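Local coordinates for protein putative metallopeptidase (Shewanella baltica OS155, PDB 3IEH) that probably acts as a zinc-dependent hydrolase of the peptidase M14 family, with likely metallocarboxypeptidase activity, at residues A[9-14]-A[76-81]; A[71-76]-A[81-86]. All blocks are in the same frame, centred on the assembly; numbering follows the deposited sequence.

Contact 1 of 2, residues A[9-14]-A[76-81]; sequences ESFQWK and HGEESA. With ZN (zinc ion), chain B.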
ATOM      1  N   GLU A   9      15.419   5.004  12.354  1.00 20.97           N
ATOM      2  CA  GLU A   9      16.449   4.057  11.968  1.00 19.28           C
ATOM      3  C   GLU A   9      16.304   3.764  10.467  1.00 19.57           C
ATOM      4  O   GLU A   9      15.197   3.508   9.942  1.00 18.26           O
ATOM      5  CB  GLU A   9      16.380   2.779  12.778  1.00 19.09           C
ATOM      6  CG  GLU A   9      17.484   1.828  12.419  1.00 22.82           C
ATOM      7  CD  GLU A   9      17.578   0.656  13.353  1.00 30.41           C
ATOM      8  OE1 GLU A   9      16.661   0.476  14.200  1.00 37.04           O
ATOM      9  OE2 GLU A   9      18.582  -0.087  13.228  1.00 37.39           O
ATOM     10  N   SER A  10      17.449   3.773   9.810  1.00 17.07           N
ATOM     11  CA  SER A  10      17.534   3.686   8.389  1.00 17.50           C
ATOM     12  C   SER A  10      17.832   2.250   7.950  1.00 18.78           C
ATOM     13  O   SER A  10      18.787   1.621   8.432  1.00 21.73           O
ATOM     14  CB  SER A  10      18.629   4.647   7.920  1.00 15.22           C
ATOM     15  OG  SER A  10      18.760   4.598   6.517  1.00 23.54           O
ATOM     16  N   PHE A  11      17.000   1.748   7.037  1.00 17.87           N
ATOM     17  CA  PHE A  11      17.122   0.409   6.471  1.00 17.30           C
ATOM     18  C   PHE A  11      17.321   0.509   4.975  1.00 19.43           C
ATOM     19  O   PHE A  11      16.562   1.179   4.276  1.00 21.16           O
ATOM     20  CB  PHE A  11      15.864  -0.398   6.728  1.00 15.91           C
ATOM     21  CG  PHE A  11      15.613  -0.703   8.182  1.00 18.99           C
ATOM     22  CD1 PHE A  11      14.956   0.208   9.001  1.00  9.61           C
ATOM     23  CD2 PHE A  11      16.006  -1.915   8.723  1.00 22.36           C
ATOM     24  CE1 PHE A  11      14.726  -0.079  10.330  1.00  7.86           C
ATOM     25  CE2 PHE A  11      15.775  -2.209  10.067  1.00 18.83           C
ATOM     26  CZ  PHE A  11      15.133  -1.296  10.863  1.00 12.79           C
ATOM     27  N   GLN A  12      18.321  -0.195   4.473  1.00 20.35           N
ATOM     28  CA  GLN A  12      18.641  -0.147   3.079  1.00 20.49           C
ATOM     29  C   GLN A  12      19.042  -1.532   2.620  1.00 20.25           C
ATOM     30  O   GLN A  12      19.789  -2.194   3.327  1.00 23.28           O
ATOM     31  CB  GLN A  12      19.792   0.829   2.885  1.00 22.35           C
ATOM     32  CG  GLN A  12      20.299   0.857   1.463  1.00 26.07           C
ATOM     33  CD  GLN A  12      21.389   1.847   1.282  1.00 27.49           C
ATOM     34  OE1 GLN A  12      21.142   3.041   1.102  1.00 26.51           O
ATOM     35  NE2 GLN A  12      22.614   1.358   1.296  1.00 31.41           N
ATOM     36  N   TRP A  13      18.557  -1.954   1.447  1.00 18.32           N
ATOM     37  CA  TRP A  13      18.863  -3.283   0.875  1.00 18.23           C
ATOM     38  C   TRP A  13      19.321  -3.155  -0.565  1.00 18.48           C
ATOM     39  O   TRP A  13      18.987  -2.187  -1.244  1.00 17.07           O
ATOM     40  CB  TRP A  13      17.611  -4.180   0.885  1.00 17.65           C
ATOM     41  CG  TRP A  13      17.078  -4.496   2.256  1.00 19.20           C
ATOM     42  CD1 TRP A  13      17.446  -5.541   3.044  1.00 15.20           C
ATOM     43  CD2 TRP A  13      16.080  -3.759   2.999  1.00 17.16           C
ATOM     44  NE1 TRP A  13      16.749  -5.507   4.234  1.00 16.29           N
ATOM     45  CE2 TRP A  13      15.907  -4.423   4.236  1.00 12.74           C
ATOM     46  CE3 TRP A  13      15.328  -2.601   2.738  1.00 20.48           C
ATOM     47  CZ2 TRP A  13      14.996  -3.976   5.225  1.00 16.28           C
ATOM     48  CZ3 TRP A  13      14.432  -2.129   3.730  1.00 17.52           C
ATOM     49  CH2 TRP A  13      14.261  -2.832   4.946  1.00 20.82           C
ATOM     50  N   LYS A  14      20.081  -4.126  -1.049  1.00 21.59           N
ATOM     51  CA  LYS A  14      20.441  -4.141  -2.469  1.00 22.84           C
ATOM     52  C   LYS A  14      19.445  -5.040  -3.166  1.00 22.50           C
ATOM     53  O   LYS A  14      19.116  -6.100  -2.665  1.00 26.87           O
ATOM     54  CB  LYS A  14      21.855  -4.648  -2.706  1.00 24.31           C
ATOM     55  CG  LYS A  14      22.935  -3.844  -1.984  1.00 33.36           C
ATOM     56  CD  LYS A  14      24.376  -4.241  -2.425  1.00 33.86           C
ATOM     57  CE  LYS A  14      25.419  -3.457  -1.637  1.00 38.41           C
ATOM     58  NZ  LYS A  14      25.102  -3.502  -0.159  1.00 44.19           N
ATOM     59  N   HIS A  76       5.377   3.968   4.917  1.00 17.41           N
ATOM     60  CA  HIS A  76       6.511   3.882   5.819  1.00 16.68           C
ATOM     61  C   HIS A  76       7.776   3.650   5.027  1.00 18.29           C
ATOM     62  O   HIS A  76       7.860   2.669   4.294  1.00 21.33           O
ATOM     63  CB  HIS A  76       6.281   2.773   6.828  1.00 16.37           C
ATOM     64  CG  HIS A  76       5.113   3.024   7.724  1.00 17.36           C
ATOM     65  ND1 HIS A  76       4.152   2.074   7.979  1.00 30.43           N
ATOM     66  CD2 HIS A  76       4.734   4.131   8.400  1.00 20.98           C
ATOM     67  CE1 HIS A  76       3.242   2.579   8.794  1.00 29.01           C
ATOM     68  NE2 HIS A  76       3.570   3.828   9.060  1.00 19.06           N
ATOM     69  N   GLY A  77       8.765   4.533   5.217  1.00 19.04           N
ATOM     70  CA  GLY A  77       9.955   4.608   4.358  1.00 17.41           C
ATOM     71  C   GLY A  77      10.901   3.434   4.391  1.00 17.79           C
ATOM     72  O   GLY A  77      11.687   3.244   3.452  1.00 17.47           O
ATOM     73  N   GLU A  78      10.846   2.649   5.469  1.00 18.12           N
ATOM     74  CA  GLU A  78      11.680   1.440   5.572  1.00 16.85           C
ATOM     75  C   GLU A  78      11.040   0.217   4.895  1.00 14.66           C
ATOM     76  O   GLU A  78      11.656  -0.828   4.788  1.00 17.29           O
ATOM     77  CB  GLU A  78      12.025   1.127   7.034  1.00 18.07           C
ATOM     78  CG  GLU A  78      11.065   0.244   7.835  1.00 20.44           C
ATOM     79  CD  GLU A  78       9.801   0.942   8.291  1.00 23.74           C
ATOM     80  OE1 GLU A  78       9.407   1.911   7.623  1.00 24.16           O
ATOM     81  OE2 GLU A  78       9.211   0.523   9.327  1.00 20.67           O
ATOM     82  N   GLU A  79       9.800   0.349   4.455  1.00 13.29           N
ATOM     83  CA  GLU A  79       9.050  -0.760   3.897  1.00 15.85           C
ATOM     84  C   GLU A  79       9.068  -0.642   2.382  1.00 16.64           C
ATOM     85  O   GLU A  79       8.023  -0.570   1.727  1.00 16.14           O
ATOM     86  CB  GLU A  79       7.650  -0.699   4.467  1.00 16.85           C
ATOM     87  CG  GLU A  79       7.696  -0.677   6.009  1.00 18.44           C
ATOM     88  CD  GLU A  79       6.341  -0.550   6.656  1.00 25.53           C
ATOM     89  OE1 GLU A  79       5.297  -0.459   5.932  1.00 27.16           O
ATOM     90  OE2 GLU A  79       6.327  -0.532   7.904  1.00 25.75           O
ATOM     91  N   SER A  80      10.288  -0.616   1.854  1.00 17.89           N
ATOM     92  CA  SER A  80      10.546  -0.233   0.471  1.00 18.41           C
ATOM     93  C   SER A  80      10.221  -1.322  -0.552  1.00 18.57           C
ATOM     94  O   SER A  80      10.062  -1.013  -1.733  1.00 19.34           O
ATOM     95  CB  SER A  80      11.989   0.265   0.330  1.00 18.15           C
ATOM     96  OG  SER A  80      12.891  -0.647   0.913  1.00 16.31           O
ATOM     97  N   ALA A  81      10.080  -2.575  -0.111  1.00 17.02           N
ATOM     98  CA  ALA A  81       9.655  -3.635  -1.030  1.00 18.01           C
ATOM     99  C   ALA A  81       8.225  -3.376  -1.568  1.00 18.58           C
ATOM    100  O   ALA A  81       7.880  -3.836  -2.658  1.00 18.50           O
ATOM    101  CB  ALA A  81       9.790  -5.032  -0.397  1.00 14.04           C
TER
HETATM  102 ZN    ZN B 276       3.914  -0.017   7.662  1.00 68.63          ZN
HETATM  103  O   HOH W   1      14.964   0.827   2.049  1.00 11.86           O
HETATM  104  O   HOH W   2       2.963  -1.593   9.049  1.00 35.82           O
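Phe11 and Trp13 set their rings against the turn that carries two zinc ligands. Among the apolar contacts, Phe11 lies alongside Glu78, both side chains pointing the same way, and its CD1 rests 3.6 Å from Glu78 CB. The methylene part of the glutamate serves as the greasy surface, while its carboxylate bends off at chi2 (-76°) to a salt bridge with Arg119. Trp13 brings the outer edge of its six-membered ring, CZ3, to 3.2 Å from Glu78 O, near the ring plane, where the slightly positive C-H edge suits a carbonyl oxygen. With an alanine in its place, Glu78 O and Ser80 would probably lose the ring beside them, and Arg256 its cation-pi partner. The segment 76-81 holds the HxxE motif of M14 peptidases: a type I turn from His76 to Glu79, closed by Glu79 N to His76 O (3.0 Å), presents both ligands to zinc. His76 binds through ND1 at 2.1 Å, Glu79 through both carboxylate oxygens, and His170 and a water also coordinate. Polar contact between the segments runs through another water, which donates to Phe11 O at 2.8 Å and hydrogen-bonds Ser80 OG, a small hydroxyl 3.5 Å from Trp13 CZ3.

Contact 2 of 2, residues A[71-76]-A[81-86]; sequences ISAGFH and AGPWGL. With ZN (zinc ion), chain B.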
ATOM      1  N   ILE A  71      -4.355   0.708  -5.112  1.00 15.52           N
ATOM      2  CA  ILE A  71      -3.216   0.077  -4.447  1.00 14.86           C
ATOM      3  C   ILE A  71      -2.290   1.197  -3.978  1.00 15.53           C
ATOM      4  O   ILE A  71      -1.933   2.096  -4.754  1.00 17.24           O
ATOM      5  CB  ILE A  71      -2.423  -0.884  -5.353  1.00 14.65           C
ATOM      6  CG1 ILE A  71      -3.344  -1.934  -5.989  1.00 15.15           C
ATOM      7  CG2 ILE A  71      -1.275  -1.532  -4.517  1.00 11.77           C
ATOM      8  CD1 ILE A  71      -2.617  -2.941  -6.862  1.00  5.21           C
ATOM      9  N   SER A  72      -1.916   1.170  -2.712  1.00 15.40           N
ATOM     10  CA  SER A  72      -1.059   2.226  -2.170  1.00 16.45           C
ATOM     11  C   SER A  72       0.117   1.531  -1.522  1.00 14.46           C
ATOM     12  O   SER A  72      -0.026   0.430  -1.045  1.00 12.90           O
ATOM     13  CB  SER A  72      -1.808   3.059  -1.152  1.00 19.41           C
ATOM     14  OG  SER A  72      -2.232   2.238  -0.054  1.00 28.17           O
ATOM     15  N   ALA A  73       1.272   2.187  -1.536  1.00 13.89           N
ATOM     16  CA  ALA A  73       2.503   1.671  -0.969  1.00 12.36           C
ATOM     17  C   ALA A  73       3.316   2.827  -0.429  1.00 11.88           C
ATOM     18  O   ALA A  73       3.062   3.982  -0.764  1.00 13.11           O
ATOM     19  CB  ALA A  73       3.308   0.927  -2.049  1.00 12.69           C
ATOM     20  N   GLY A  74       4.283   2.518   0.422  1.00 12.51           N
ATOM     21  CA  GLY A  74       5.250   3.497   0.866  1.00 13.27           C
ATOM     22  C   GLY A  74       4.795   4.539   1.870  1.00 16.08           C
ATOM     23  O   GLY A  74       5.326   5.659   1.874  1.00 15.88           O
ATOM     24  N   PHE A  75       3.826   4.185   2.718  1.00 16.06           N
ATOM     25  CA  PHE A  75       3.476   5.032   3.856  1.00 15.69           C
ATOM     26  C   PHE A  75       4.631   5.072   4.822  1.00 15.72           C
ATOM     27  O   PHE A  75       4.832   6.072   5.489  1.00 15.55           O
ATOM     28  CB  PHE A  75       2.249   4.499   4.600  1.00 17.00           C
ATOM     29  CG  PHE A  75       0.962   4.817   3.928  1.00 15.12           C
ATOM     30  CD1 PHE A  75       0.434   3.961   2.974  1.00 21.04           C
ATOM     31  CD2 PHE A  75       0.294   5.999   4.222  1.00 20.23           C
ATOM     32  CE1 PHE A  75      -0.774   4.271   2.324  1.00 22.69           C
ATOM     33  CE2 PHE A  75      -0.919   6.318   3.583  1.00 22.77           C
ATOM     34  CZ  PHE A  75      -1.446   5.461   2.636  1.00 19.69           C
ATOM     35  N   HIS A  76       5.377   3.968   4.917  1.00 17.41           N
ATOM     36  CA  HIS A  76       6.511   3.882   5.819  1.00 16.68           C
ATOM     37  C   HIS A  76       7.776   3.650   5.027  1.00 18.29           C
ATOM     38  O   HIS A  76       7.860   2.669   4.294  1.00 21.33           O
ATOM     39  CB  HIS A  76       6.281   2.773   6.828  1.00 16.37           C
ATOM     40  CG  HIS A  76       5.113   3.024   7.724  1.00 17.36           C
ATOM     41  ND1 HIS A  76       4.152   2.074   7.979  1.00 30.43           N
ATOM     42  CD2 HIS A  76       4.734   4.131   8.400  1.00 20.98           C
ATOM     43  CE1 HIS A  76       3.242   2.579   8.794  1.00 29.01           C
ATOM     44  NE2 HIS A  76       3.570   3.828   9.060  1.00 19.06           N
ATOM     45  N   ALA A  81      10.080  -2.575  -0.111  1.00 17.02           N
ATOM     46  CA  ALA A  81       9.655  -3.635  -1.030  1.00 18.01           C
ATOM     47  C   ALA A  81       8.225  -3.376  -1.568  1.00 18.58           C
ATOM     48  O   ALA A  81       7.880  -3.836  -2.658  1.00 18.50           O
ATOM     49  CB  ALA A  81       9.790  -5.032  -0.397  1.00 14.04           C
ATOM     50  N   GLY A  82       7.403  -2.623  -0.831  1.00 17.71           N
ATOM     51  CA  GLY A  82       6.068  -2.215  -1.340  1.00 18.83           C
ATOM     52  C   GLY A  82       6.115  -1.434  -2.654  1.00 16.91           C
ATOM     53  O   GLY A  82       5.652  -1.931  -3.684  1.00 15.72           O
ATOM     54  N   PRO A  83       6.685  -0.210  -2.628  1.00 16.28           N
ATOM     55  CA  PRO A  83       6.915   0.600  -3.827  1.00 14.94           C
ATOM     56  C   PRO A  83       7.666  -0.134  -4.942  1.00 17.99           C
ATOM     57  O   PRO A  83       7.196  -0.135  -6.096  1.00 16.90           O
ATOM     58  CB  PRO A  83       7.776   1.743  -3.312  1.00 16.85           C
ATOM     59  CG  PRO A  83       7.365   1.891  -1.827  1.00 13.32           C
ATOM     60  CD  PRO A  83       7.039   0.508  -1.382  1.00 15.24           C
ATOM     61  N   TRP A  84       8.808  -0.764  -4.629  1.00 16.55           N
ATOM     62  CA  TRP A  84       9.576  -1.498  -5.674  1.00 15.33           C
ATOM     63  C   TRP A  84       8.777  -2.696  -6.185  1.00 16.09           C
ATOM     64  O   TRP A  84       8.848  -3.067  -7.371  1.00 15.99           O
ATOM     65  CB  TRP A  84      10.974  -1.926  -5.200  1.00 13.61           C
ATOM     66  CG  TRP A  84      11.917  -0.763  -4.949  1.00 12.80           C
ATOM     67  CD1 TRP A  84      12.242  -0.223  -3.744  1.00 16.67           C
ATOM     68  CD2 TRP A  84      12.635   0.005  -5.930  1.00 13.50           C
ATOM     69  NE1 TRP A  84      13.127   0.820  -3.904  1.00 17.09           N
ATOM     70  CE2 TRP A  84      13.384   0.975  -5.239  1.00 15.27           C
ATOM     71  CE3 TRP A  84      12.742  -0.054  -7.315  1.00 15.70           C
ATOM     72  CZ2 TRP A  84      14.203   1.896  -5.896  1.00 18.72           C
ATOM     73  CZ3 TRP A  84      13.566   0.865  -7.966  1.00 11.23           C
ATOM     74  CH2 TRP A  84      14.263   1.832  -7.261  1.00 10.03           C
ATOM     75  N   GLY A  85       8.012  -3.300  -5.283  1.00 15.69           N
ATOM     76  CA  GLY A  85       7.080  -4.355  -5.651  1.00 14.67           C
ATOM     77  C   GLY A  85       6.051  -3.858  -6.644  1.00 14.54           C
ATOM     78  O   GLY A  85       5.684  -4.579  -7.564  1.00 17.04           O
ATOM     79  N   LEU A  86       5.591  -2.624  -6.470  1.00 18.01           N
ATOM     80  CA  LEU A  86       4.632  -2.019  -7.415  0.70 18.72           C
ATOM     81  C   LEU A  86       5.288  -1.803  -8.766  1.00 19.31           C
ATOM     82  O   LEU A  86       4.658  -2.033  -9.794  1.00 19.30           O
ATOM     83  CB  LEU A  86       4.050  -0.705  -6.888  0.70 16.99           C
ATOM     84  CG  LEU A  86       2.875  -0.106  -7.670  0.70 21.04           C
ATOM     85  CD1 LEU A  86       1.843  -1.155  -8.136  0.70  6.12           C
ATOM     86  CD2 LEU A  86       2.181   0.967  -6.823  0.70 17.71           C
TER
HETATM   87 ZN    ZN B 276       3.914  -0.017   7.662  1.00 68.63          ZN
HETATM   88  O   HOH W   2       2.963  -1.593   9.049  1.00 35.82           O
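Ala73 and Gly74 meet the first turn of helix 81-91 at Gly82 and Pro83, all four residues being buried. Ile71, earlier on the strand, and Leu86 face each other without close contact; both side chains also reach Met264. At Ala73 the backbones draw together, and the CA atoms of Ala73 and Gly82 are 5.3 Å apart. The methyl of Ala73 sits over the Gly82-Pro83 peptide link, its CB 3.7 Å from Gly82 C and 3.8 Å from Pro83 CD. Small residues suit this close approach: a side chain on Gly82 would point at the strand and run into the proline ring. Gly74 follows with a positive phi of 75°, easy for glycine, and its CA lies 3.8 Å from Pro83 CG; a CB here would press tightly on that atom. Proline fits the first turn of a helix, where its missing N-H costs no bond, while Gly85 N to Ala81 O (2.7 Å) begins the helical bonding. Strand 68-73 lies between strands 102-106 and 165-172, and with helix 81-91 and strand 102-106 forms a beta-alpha-beta unit, Pro83 resting on Phe28 of helix 25-39.

In the fold
Both contacts share the chain that runs from strand 68-73 through the zinc-binding turn into helix 81-91, to which contact 1 adds segment 9-14; their centres are 11 Å apart. Contact 2, about 5 Å from the centre of the chain, joins the strand and helix from which the turn springs; contact 1, about 14 Å from that centre, packs segment 9-14 on Glu78 and Ser80. His76 and Ala81 belong to both segment pairs, His76 in the loop and Ala81 opening the helix. His76, Glu79 and His170 bind the zinc. The side chain of Glu78 is about 8 Å from those of His170 and Glu246, the latter predicted to be the proton donor/acceptor; the side chain of Pro83 is about 6 Å from that of Glu79.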